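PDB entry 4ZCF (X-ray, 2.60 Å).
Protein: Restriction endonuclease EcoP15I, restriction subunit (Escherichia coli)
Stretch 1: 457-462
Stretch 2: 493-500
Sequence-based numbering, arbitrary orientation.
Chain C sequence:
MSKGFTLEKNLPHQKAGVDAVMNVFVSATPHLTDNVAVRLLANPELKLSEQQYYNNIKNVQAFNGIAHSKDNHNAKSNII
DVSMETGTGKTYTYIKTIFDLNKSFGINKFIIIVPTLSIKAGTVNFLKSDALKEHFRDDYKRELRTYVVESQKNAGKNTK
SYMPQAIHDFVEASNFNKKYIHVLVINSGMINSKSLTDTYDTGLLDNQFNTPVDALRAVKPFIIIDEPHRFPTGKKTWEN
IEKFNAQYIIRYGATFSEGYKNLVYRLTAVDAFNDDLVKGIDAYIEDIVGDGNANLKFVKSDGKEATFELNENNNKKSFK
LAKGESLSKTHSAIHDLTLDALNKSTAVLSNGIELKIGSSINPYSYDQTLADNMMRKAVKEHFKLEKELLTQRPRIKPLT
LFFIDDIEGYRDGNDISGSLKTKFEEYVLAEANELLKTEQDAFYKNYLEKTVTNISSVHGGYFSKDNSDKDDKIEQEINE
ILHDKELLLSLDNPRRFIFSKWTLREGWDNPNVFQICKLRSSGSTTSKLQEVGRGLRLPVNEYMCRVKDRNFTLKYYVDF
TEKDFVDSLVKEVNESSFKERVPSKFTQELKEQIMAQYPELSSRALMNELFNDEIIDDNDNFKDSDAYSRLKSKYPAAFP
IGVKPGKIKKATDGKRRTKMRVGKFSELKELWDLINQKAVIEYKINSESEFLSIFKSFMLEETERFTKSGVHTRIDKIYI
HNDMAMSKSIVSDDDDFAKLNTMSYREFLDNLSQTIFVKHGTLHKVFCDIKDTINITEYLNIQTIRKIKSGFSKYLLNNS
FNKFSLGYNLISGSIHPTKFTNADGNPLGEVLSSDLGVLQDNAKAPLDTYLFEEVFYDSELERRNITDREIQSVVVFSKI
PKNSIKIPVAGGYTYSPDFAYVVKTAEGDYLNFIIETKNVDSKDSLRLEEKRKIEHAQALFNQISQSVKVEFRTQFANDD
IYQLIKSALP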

# COMPACT_ATOMS: atom_id res chain seq x y z
N SER C 457 -38.12 16.96 6.63
CA SER C 457 -37.45 17.62 7.76
C SER C 457 -35.94 17.31 7.75
O SER C 457 -35.36 16.89 8.76
CB SER C 457 -38.10 17.19 9.08
N VAL C 458 -35.31 17.52 6.57
CA VAL C 458 -33.88 17.33 6.30
C VAL C 458 -33.31 18.63 5.71
O VAL C 458 -32.59 18.62 4.70
CB VAL C 458 -33.68 16.16 5.34
N HIS C 459 -33.66 19.75 6.35
CA HIS C 459 -33.22 21.10 6.00
C HIS C 459 -31.99 21.44 6.87
O HIS C 459 -31.29 22.42 6.60
CB HIS C 459 -34.34 22.10 6.27
N GLY C 460 -31.73 20.59 7.89
CA GLY C 460 -30.66 20.70 8.86
C GLY C 460 -29.76 19.46 8.85
O GLY C 460 -30.24 18.36 8.61
N GLY C 461 -28.45 19.64 9.14
CA GLY C 461 -27.49 18.53 9.21
C GLY C 461 -26.36 18.76 10.24
O GLY C 461 -26.15 19.88 10.68
N TYR C 462 -25.66 17.66 10.62
CA TYR C 462 -24.54 17.63 11.56
C TYR C 462 -23.60 16.47 11.21
O TYR C 462 -22.56 16.29 11.83
CB TYR C 462 -25.07 17.47 12.99
N ASN C 493 -30.51 20.54 -3.42
CA ASN C 493 -30.82 20.03 -2.07
C ASN C 493 -31.32 21.10 -1.07
O ASN C 493 -30.79 22.22 -1.05
CB ASN C 493 -29.68 19.19 -1.49
CG ASN C 493 -28.43 19.96 -1.23
OD1 ASN C 493 -28.20 20.46 -0.12
ND2 ASN C 493 -27.60 20.08 -2.25
N PRO C 494 -32.33 20.76 -0.22
CA PRO C 494 -32.89 21.76 0.71
C PRO C 494 -32.06 22.20 1.91
O PRO C 494 -32.41 23.21 2.51
CB PRO C 494 -34.21 21.12 1.15
CG PRO C 494 -33.93 19.65 1.08
CD PRO C 494 -33.07 19.49 -0.14
N ARG C 495 -30.98 21.45 2.27
CA ARG C 495 -30.10 21.77 3.42
C ARG C 495 -29.47 23.17 3.32
O ARG C 495 -28.84 23.50 2.32
CB ARG C 495 -29.03 20.69 3.59
N ARG C 496 -29.69 23.99 4.35
CA ARG C 496 -29.22 25.37 4.45
C ARG C 496 -28.81 25.73 5.88
O ARG C 496 -28.04 26.66 6.10
CB ARG C 496 -30.28 26.35 3.92
CG ARG C 496 -31.61 26.31 4.68
CD ARG C 496 -32.79 26.69 3.82
NE ARG C 496 -33.48 25.50 3.32
CZ ARG C 496 -34.78 25.44 3.04
NH1 ARG C 496 -35.55 26.50 3.21
NH2 ARG C 496 -35.31 24.31 2.60
N PHE C 497 -29.35 24.99 6.86
CA PHE C 497 -29.05 25.16 8.27
C PHE C 497 -28.05 24.09 8.64
O PHE C 497 -28.25 22.93 8.28
CB PHE C 497 -30.31 25.05 9.14
CG PHE C 497 -31.35 26.11 8.87
CD1 PHE C 497 -31.28 27.36 9.48
CD2 PHE C 497 -32.42 25.86 8.01
CE1 PHE C 497 -32.25 28.34 9.23
CE2 PHE C 497 -33.38 26.84 7.76
CZ PHE C 497 -33.29 28.07 8.38
N ILE C 498 -26.96 24.48 9.30
CA ILE C 498 -25.91 23.54 9.70
C ILE C 498 -25.66 23.63 11.19
O ILE C 498 -25.51 24.72 11.75
CB ILE C 498 -24.59 23.72 8.87
CG1 ILE C 498 -24.81 23.40 7.37
CG2 ILE C 498 -23.45 22.87 9.43
CD1 ILE C 498 -25.08 24.63 6.47
N PHE C 499 -25.57 22.47 11.83
CA PHE C 499 -25.26 22.36 13.23
C PHE C 499 -23.88 21.75 13.34
O PHE C 499 -23.66 20.61 12.91
CB PHE C 499 -26.32 21.55 13.97
CG PHE C 499 -27.62 22.30 14.16
CD1 PHE C 499 -28.61 22.27 13.19
CD2 PHE C 499 -27.84 23.04 15.32
CE1 PHE C 499 -29.81 22.96 13.37
CE2 PHE C 499 -29.04 23.74 15.50
CZ PHE C 499 -30.02 23.70 14.53
N SER C 500 -22.93 22.53 13.84
CA SER C 500 -21.55 22.11 14.02
C SER C 500 -21.10 22.31 15.46
O SER C 500 -21.44 23.33 16.07
CB SER C 500 -20.64 22.89 13.08
OG SER C 500 -19.28 22.55 13.29

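How does stretch 1 first meet its neighbour? S457 lies out of reach, so contact begins at V458, whose carbonyl O sits 4.0 Å from CG of P494. This is a plain van der Waals approach; the V458 side chain is modelled only to CB.

What does H459 contribute to the pairing? Its carbonyl O accepts two hydrogen bonds, from R496 N and from F497 N, each 3.2 Å long and nearly straight. The backbone bends at R496, where psi is -23°, and the successive amides of R496 and F497 both point at H459 O; R495 CA adds a CA-H...O contact to the same H459 O at 3.5 Å. The R496 side chain folds back on its own stretch: R496 NE donates to P494 O at 2.7 Å, and NH2 adds a weak bond to that oxygen. R496 NH2 lies 4.4 Å from H459 CB, the last modelled atom of that side chain, so any role of the imidazole cannot be judged.

What bonds join the two glycines to stretch 2? G460 lies beside F497 and G461 beside I498, with the chains running the same way. F497 O receives a CA-H...O contact from G460 CA at 3.3 Å and a weak hydrogen bond from G461 N at 3.4 Å, bent to 139° at the hydrogen. The next link is firmer: F499 N donates to G461 O at 2.9 Å and 168°. With no side chains on the glycines, this part of the contact on stretch 1 is all backbone.

Where does the contact close? At Y462, CA approaches F499 O at 3.4 Å in another CA-H...O contact, while Y462 CB and F499 CB meet at 4.4 Å, a modest apolar touch. The tyrosine ring is not modelled, so the coordinates describe only the base of that side chain. Together the stretches bury 363 Å², and all four hydrogen bonds between them are main chain to main chain.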